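Local coordinates for LPXTG cell wall surface protein (Streptococcus gordonii, PDB 4IGB), which probably acts as a cell-wall-linked adhesin of the streptococcal surface, this chain being its N-terminal part with the N1 and N2 domains, at residues G247-S252 and D313-P318; D295-T300 and T383-K388. All coordinates share one frame; numbering follows the deposited sequence.

Contact 1: G247-S252 and D313-P318; sequences GLALRS and DILAAP
Leu-315 points its side chain at strand 249-252 and meets it between two residues of the same strand face, Ala-249 and Arg-251. Its CG lies 4.1 Å from the CB of Ala-249, and its CD2 reaches 3.9 Å from the CB of Arg-251, so CG and CD2 rest against the two CB atoms. CD2 is also 4.0 Å from the backbone N of Arg-251, which places this methyl against the strand itself. Leu-250, between them in sequence, points away and packs on Trp-230, Phe-199 and Val-201.

Arg-251 takes a longer path. With CG anti to the backbone N of Arg-251 (chi1 173°), the chain runs out from the strand toward residues 313-318, and a bend at chi3 (-65°) turns the guanidinium group. Ile-314 CB sits near the guanidinium plane at its edge, 4.4 Å from Arg-251 NH2. Water 1 lies in that plane at the edge as well: it accepts from Arg-251 NH2 at 2.9 Å and donates to Ala-316 O at 2.8 Å.

No direct hydrogen bond joins the two segments, and the arrangement is a domain interface: strand 249-252 belongs to the mixed sheet of the N1 domain, whereas 313-318 is a connection between strands 298-305 and 321-326 of N2. Glu-276 ties the two sides together, because OE1 forms a salt bridge with Arg-251 NE while OE2 accepts from Leu-315 N. Asp-406 and Asn-209 both engage Arg-251 NH1. In this buried setting the two carboxylates probably offset the arginine's charge, and bonds in several directions would restrict rotation of its planar end.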
loop_
_atom_site.group_PDB
_atom_site.type_symbol
_atom_site.label_atom_id
_atom_site.label_comp_id
_atom_site.label_asym_id
_atom_site.label_seq_id
_atom_site.Cartn_x
_atom_site.Cartn_y
_atom_site.Cartn_z
ATOM N N GLY D 247 -6.976 -11.207 8.588
ATOM C CA GLY D 247 -6.283 -10.184 7.834
ATOM C C GLY D 247 -6.605 -10.254 6.356
ATOM O O GLY D 247 -7.302 -11.160 5.907
ATOM N N LEU D 248 -6.115 -9.278 5.606
ATOM C CA LEU D 248 -6.273 -9.248 4.154
ATOM C C LEU D 248 -5.289 -8.242 3.571
ATOM O O LEU D 248 -4.702 -7.460 4.306
ATOM C CB LEU D 248 -7.700 -8.872 3.745
ATOM C CG LEU D 248 -8.188 -7.464 4.114
ATOM C CD1 LEU D 248 -9.210 -6.949 3.098
ATOM C CD2 LEU D 248 -8.776 -7.476 5.505
ATOM N N ALA D 249 -5.114 -8.272 2.255
ATOM C CA ALA D 249 -4.216 -7.350 1.577
ATOM C C ALA D 249 -4.998 -6.596 0.516
ATOM O O ALA D 249 -5.831 -7.175 -0.180
ATOM C CB ALA D 249 -3.050 -8.092 0.943
ATOM N N LEU D 250 -4.721 -5.301 0.398
ATOM C CA LEU D 250 -5.503 -4.415 -0.453
ATOM C C LEU D 250 -4.600 -3.563 -1.327
ATOM O O LEU D 250 -3.759 -2.815 -0.819
ATOM C CB LEU D 250 -6.352 -3.489 0.416
ATOM C CG LEU D 250 -7.488 -4.064 1.256
ATOM C CD1 LEU D 250 -7.800 -3.130 2.422
ATOM C CD2 LEU D 250 -8.736 -4.277 0.395
ATOM N N ARG D 251 -4.766 -3.686 -2.640
ATOM C CA ARG D 251 -4.029 -2.875 -3.581
ATOM C C ARG D 251 -4.944 -1.775 -4.106
ATOM O O ARG D 251 -6.036 -2.049 -4.616
ATOM C CB ARG D 251 -3.531 -3.698 -4.762
ATOM C CG ARG D 251 -2.898 -2.824 -5.848
ATOM C CD ARG D 251 -2.928 -3.498 -7.186
ATOM N NE ARG D 251 -2.092 -4.702 -7.210
ATOM C CZ ARG D 251 -2.253 -5.693 -8.082
ATOM N NH1 ARG D 251 -3.233 -5.627 -8.984
ATOM N NH2 ARG D 251 -1.457 -6.757 -8.039
ATOM N N SER D 252 -4.508 -0.535 -3.976
ATOM C CA SER D 252 -5.345 0.582 -4.417
ATOM C C SER D 252 -5.293 0.779 -5.923
ATOM O O SER D 252 -4.365 0.317 -6.592
ATOM C CB SER D 252 -4.961 1.885 -3.723
ATOM O OG SER D 252 -5.664 2.977 -4.306
ATOM N N ASP D 313 5.911 -11.409 -5.006
ATOM C CA ASP D 313 6.239 -10.076 -5.507
ATOM C C ASP D 313 4.971 -9.246 -5.682
ATOM O O ASP D 313 4.967 -8.044 -5.417
ATOM C CB ASP D 313 6.979 -10.168 -6.849
ATOM C CG ASP D 313 8.238 -11.011 -6.768
ATOM O OD1 ASP D 313 8.912 -10.958 -5.720
ATOM O OD2 ASP D 313 8.546 -11.729 -7.750
ATOM N N ILE D 314 3.909 -9.905 -6.144
ATOM C CA ILE D 314 2.614 -9.269 -6.372
ATOM C C ILE D 314 1.524 -10.095 -5.696
ATOM O O ILE D 314 1.694 -11.292 -5.480
ATOM C CB ILE D 314 2.297 -9.098 -7.882
ATOM C CG1 ILE D 314 2.365 -10.449 -8.616
ATOM C CG2 ILE D 314 3.275 -8.117 -8.516
ATOM C CD1 ILE D 314 2.000 -10.362 -10.100
ATOM N N LEU D 315 0.421 -9.438 -5.354
ATOM C CA LEU D 315 -0.659 -10.028 -4.566
ATOM C C LEU D 315 -1.267 -11.278 -5.192
ATOM O O LEU D 315 -1.649 -12.215 -4.487
ATOM C CB LEU D 315 -1.761 -8.984 -4.333
ATOM C CG LEU D 315 -1.781 -8.303 -2.957
ATOM C CD1 LEU D 315 -0.392 -8.146 -2.347
ATOM C CD2 LEU D 315 -2.531 -6.981 -2.995
ATOM N N ALA D 316 -1.365 -11.284 -6.517
ATOM C CA ALA D 316 -2.035 -12.372 -7.223
ATOM C C ALA D 316 -1.609 -12.414 -8.684
ATOM O O ALA D 316 -0.934 -11.504 -9.164
ATOM C CB ALA D 316 -3.545 -12.211 -7.117
ATOM N N ALA D 317 -2.003 -13.472 -9.390
ATOM C CA ALA D 317 -1.580 -13.653 -10.773
ATOM C C ALA D 317 -2.100 -12.496 -11.610
ATOM O O ALA D 317 -3.208 -12.024 -11.392
ATOM C CB ALA D 317 -2.091 -14.979 -11.319
ATOM N N PRO D 318 -1.289 -12.024 -12.565
ATOM C CA PRO D 318 -1.697 -10.886 -13.397
ATOM C C PRO D 318 -2.953 -11.196 -14.209
ATOM O O PRO D 318 -3.020 -12.230 -14.884
ATOM C CB PRO D 318 -0.509 -10.702 -14.346
ATOM C CG PRO D 318 0.649 -11.353 -13.652
ATOM C CD PRO D 318 0.062 -12.509 -12.892
HETATM O O HOH W 1 -1.431 -8.901 -10.004
#

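Contact 2: D295-T300 and T383-K388; sequences DGQDVT and TATNKK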
loop_
_atom_site.group_PDB
_atom_site.type_symbol
_atom_site.label_atom_id
_atom_site.label_comp_id
_atom_site.label_asym_id
_atom_site.label_seq_id
_atom_site.Cartn_x
_atom_site.Cartn_y
_atom_site.Cartn_z
ATOM N N ASP D 295 21.460 6.839 -42.496
ATOM C CA ASP D 295 20.187 6.215 -42.853
ATOM C C ASP D 295 20.330 4.691 -42.941
ATOM O O ASP D 295 21.374 4.187 -43.352
ATOM C CB ASP D 295 19.721 6.773 -44.213
ATOM C CG ASP D 295 18.234 6.532 -44.491
ATOM O OD1 ASP D 295 17.643 5.595 -43.908
ATOM O OD2 ASP D 295 17.653 7.288 -45.304
ATOM N N GLY D 296 19.285 3.966 -42.544
ATOM C CA GLY D 296 19.208 2.530 -42.764
ATOM C C GLY D 296 20.100 1.647 -41.900
ATOM O O GLY D 296 20.448 0.531 -42.296
ATOM N N GLN D 297 20.463 2.138 -40.719
ATOM C CA GLN D 297 21.287 1.378 -39.781
ATOM C C GLN D 297 20.427 0.586 -38.789
ATOM O O GLN D 297 19.680 1.161 -37.992
ATOM C CB GLN D 297 22.243 2.307 -39.022
ATOM C CG GLN D 297 23.139 3.155 -39.919
ATOM C CD GLN D 297 23.885 2.327 -40.952
ATOM O OE1 GLN D 297 24.688 1.455 -40.609
ATOM N NE2 GLN D 297 23.611 2.590 -42.230
ATOM N N ASP D 298 20.536 -0.735 -38.844
ATOM C CA ASP D 298 19.794 -1.593 -37.926
ATOM C C ASP D 298 20.117 -1.308 -36.458
ATOM O O ASP D 298 21.273 -1.127 -36.088
ATOM C CB ASP D 298 20.035 -3.068 -38.250
ATOM C CG ASP D 298 19.505 -3.453 -39.621
ATOM O OD1 ASP D 298 18.653 -2.704 -40.160
ATOM O OD2 ASP D 298 19.936 -4.501 -40.154
ATOM N N VAL D 299 19.074 -1.249 -35.639
ATOM C CA VAL D 299 19.190 -1.076 -34.197
ATOM C C VAL D 299 18.219 -2.056 -33.554
ATOM O O VAL D 299 17.006 -1.912 -33.671
ATOM C CB VAL D 299 18.802 0.354 -33.762
ATOM C CG1 VAL D 299 18.742 0.453 -32.249
ATOM C CG2 VAL D 299 19.764 1.389 -34.360
ATOM N N THR D 300 18.744 -3.070 -32.887
ATOM C CA THR D 300 17.886 -4.098 -32.327
ATOM C C THR D 300 17.821 -4.021 -30.794
ATOM O O THR D 300 18.853 -3.952 -30.114
ATOM C CB THR D 300 18.349 -5.503 -32.787
ATOM O OG1 THR D 300 18.415 -5.545 -34.224
ATOM C CG2 THR D 300 17.399 -6.585 -32.272
ATOM N N THR D 383 14.520 -2.545 -35.479
ATOM C CA THR D 383 14.324 -1.168 -35.908
ATOM C C THR D 383 15.484 -0.751 -36.814
ATOM O O THR D 383 16.536 -1.395 -36.832
ATOM C CB THR D 383 14.210 -0.210 -34.694
ATOM O OG1 THR D 383 13.332 0.871 -35.016
ATOM C CG2 THR D 383 15.561 0.357 -34.312
ATOM N N ALA D 384 15.285 0.310 -37.588
ATOM C CA ALA D 384 16.364 0.858 -38.405
ATOM C C ALA D 384 16.260 2.370 -38.437
ATOM O O ALA D 384 15.161 2.922 -38.453
ATOM C CB ALA D 384 16.329 0.286 -39.820
ATOM N N THR D 385 17.408 3.035 -38.423
ATOM C CA THR D 385 17.438 4.485 -38.520
ATOM C C THR D 385 16.880 4.948 -39.858
ATOM O O THR D 385 17.037 4.279 -40.884
ATOM C CB THR D 385 18.862 5.043 -38.378
ATOM O OG1 THR D 385 19.684 4.538 -39.440
ATOM C CG2 THR D 385 19.453 4.666 -37.014
ATOM N N ASN D 386 16.223 6.100 -39.824
ATOM C CA ASN D 386 15.680 6.733 -41.013
ATOM C C ASN D 386 16.543 7.942 -41.363
ATOM O O ASN D 386 17.551 8.205 -40.699
ATOM C CB ASN D 386 14.233 7.154 -40.750
ATOM C CG ASN D 386 14.066 7.829 -39.398
ATOM O OD1 ASN D 386 14.912 8.626 -38.990
ATOM N ND2 ASN D 386 12.995 7.489 -38.684
ATOM N N LYS D 387 16.152 8.672 -42.400
ATOM C CA LYS D 387 16.891 9.857 -42.834
ATOM C C LYS D 387 17.078 10.880 -41.709
ATOM O O LYS D 387 18.002 11.690 -41.746
ATOM C CB LYS D 387 16.190 10.503 -44.037
ATOM C CG LYS D 387 16.545 11.968 -44.285
ATOM C CD LYS D 387 17.921 12.133 -44.918
ATOM C CE LYS D 387 18.263 13.609 -45.079
ATOM N NZ LYS D 387 19.527 13.832 -45.835
ATOM N N LYS D 388 16.205 10.836 -40.709
ATOM C CA LYS D 388 16.218 11.826 -39.630
ATOM C C LYS D 388 17.407 11.703 -38.669
ATOM O O LYS D 388 17.509 12.475 -37.716
ATOM C CB LYS D 388 14.910 11.775 -38.836
ATOM C CG LYS D 388 13.668 12.051 -39.665
ATOM C CD LYS D 388 12.403 11.781 -38.862
ATOM C CE LYS D 388 11.174 11.744 -39.760
ATOM N NZ LYS D 388 10.008 11.112 -39.078
HETATM O O HOH W 2 17.061 -4.348 -36.196
#
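The Asp-295 carboxylate approaches the backbone of 385-387, its OD2 3.5 Å from Lys-387 N and 3.8 Å from Lys-387 CB. That of Asp-298 has OD1 3.8 Å from Ala-384 CB. The amide of Gln-297 has Asp-295 O at its edge: Gln-297 NE2 donates to Asp-295 O at 3.0 Å, the acceptor lying close to the amide plane while the donor stands above the plane of the carbonyl. A bend at chi2 (-52°) folds the glutamine back over the turn.

Beside it, Thr-385 OG1 accepts from Gln-297 N at 2.8 Å and is also hydrogen-bonded to Lys-294 O, so this hydroxyl links two points of the approach to strand 298-305. Gly-296 N donates to Thr-385 O, and Thr-385 N to Gln-297 O.

The strands are antiparallel neighbours in the N2 β-sheet, with Asp-298 and Ala-384 a non-hydrogen-bonded pair and Val-299 and Thr-383 a hydrogen-bonded one. Val-299 N donates to Thr-383 O at 2.8 Å in an almost straight bond (176°). The side chains of Val-299 and Thr-383 run alongside each other on one face of the sheet, and both touch Leu-331 of strand 331-339, which pairs with strand 377-385. Water 2 bridges Thr-383 O and Thr-300 OG1.

Contact 1 is buried near the middle of the chain and joins N1 to N2, whereas contact 2 is partly exposed and lies wholly within N2, some 42 Å away between centres. They share no residues, yet strand 298-305, which begins in contact 2, leads into the connection that carries 313-318 to the interface. Their chemistry differs accordingly. Contact 1 buries 189 Å², mostly Leu-315 against Ala-249 and Arg-251; its polar link between the segments runs through a water, with its charges paired outside them. Contact 2 buries 422 Å² and depends on direct backbone pairing, extended past the paired strand residues by further backbone bonds and a threonine hydroxyl.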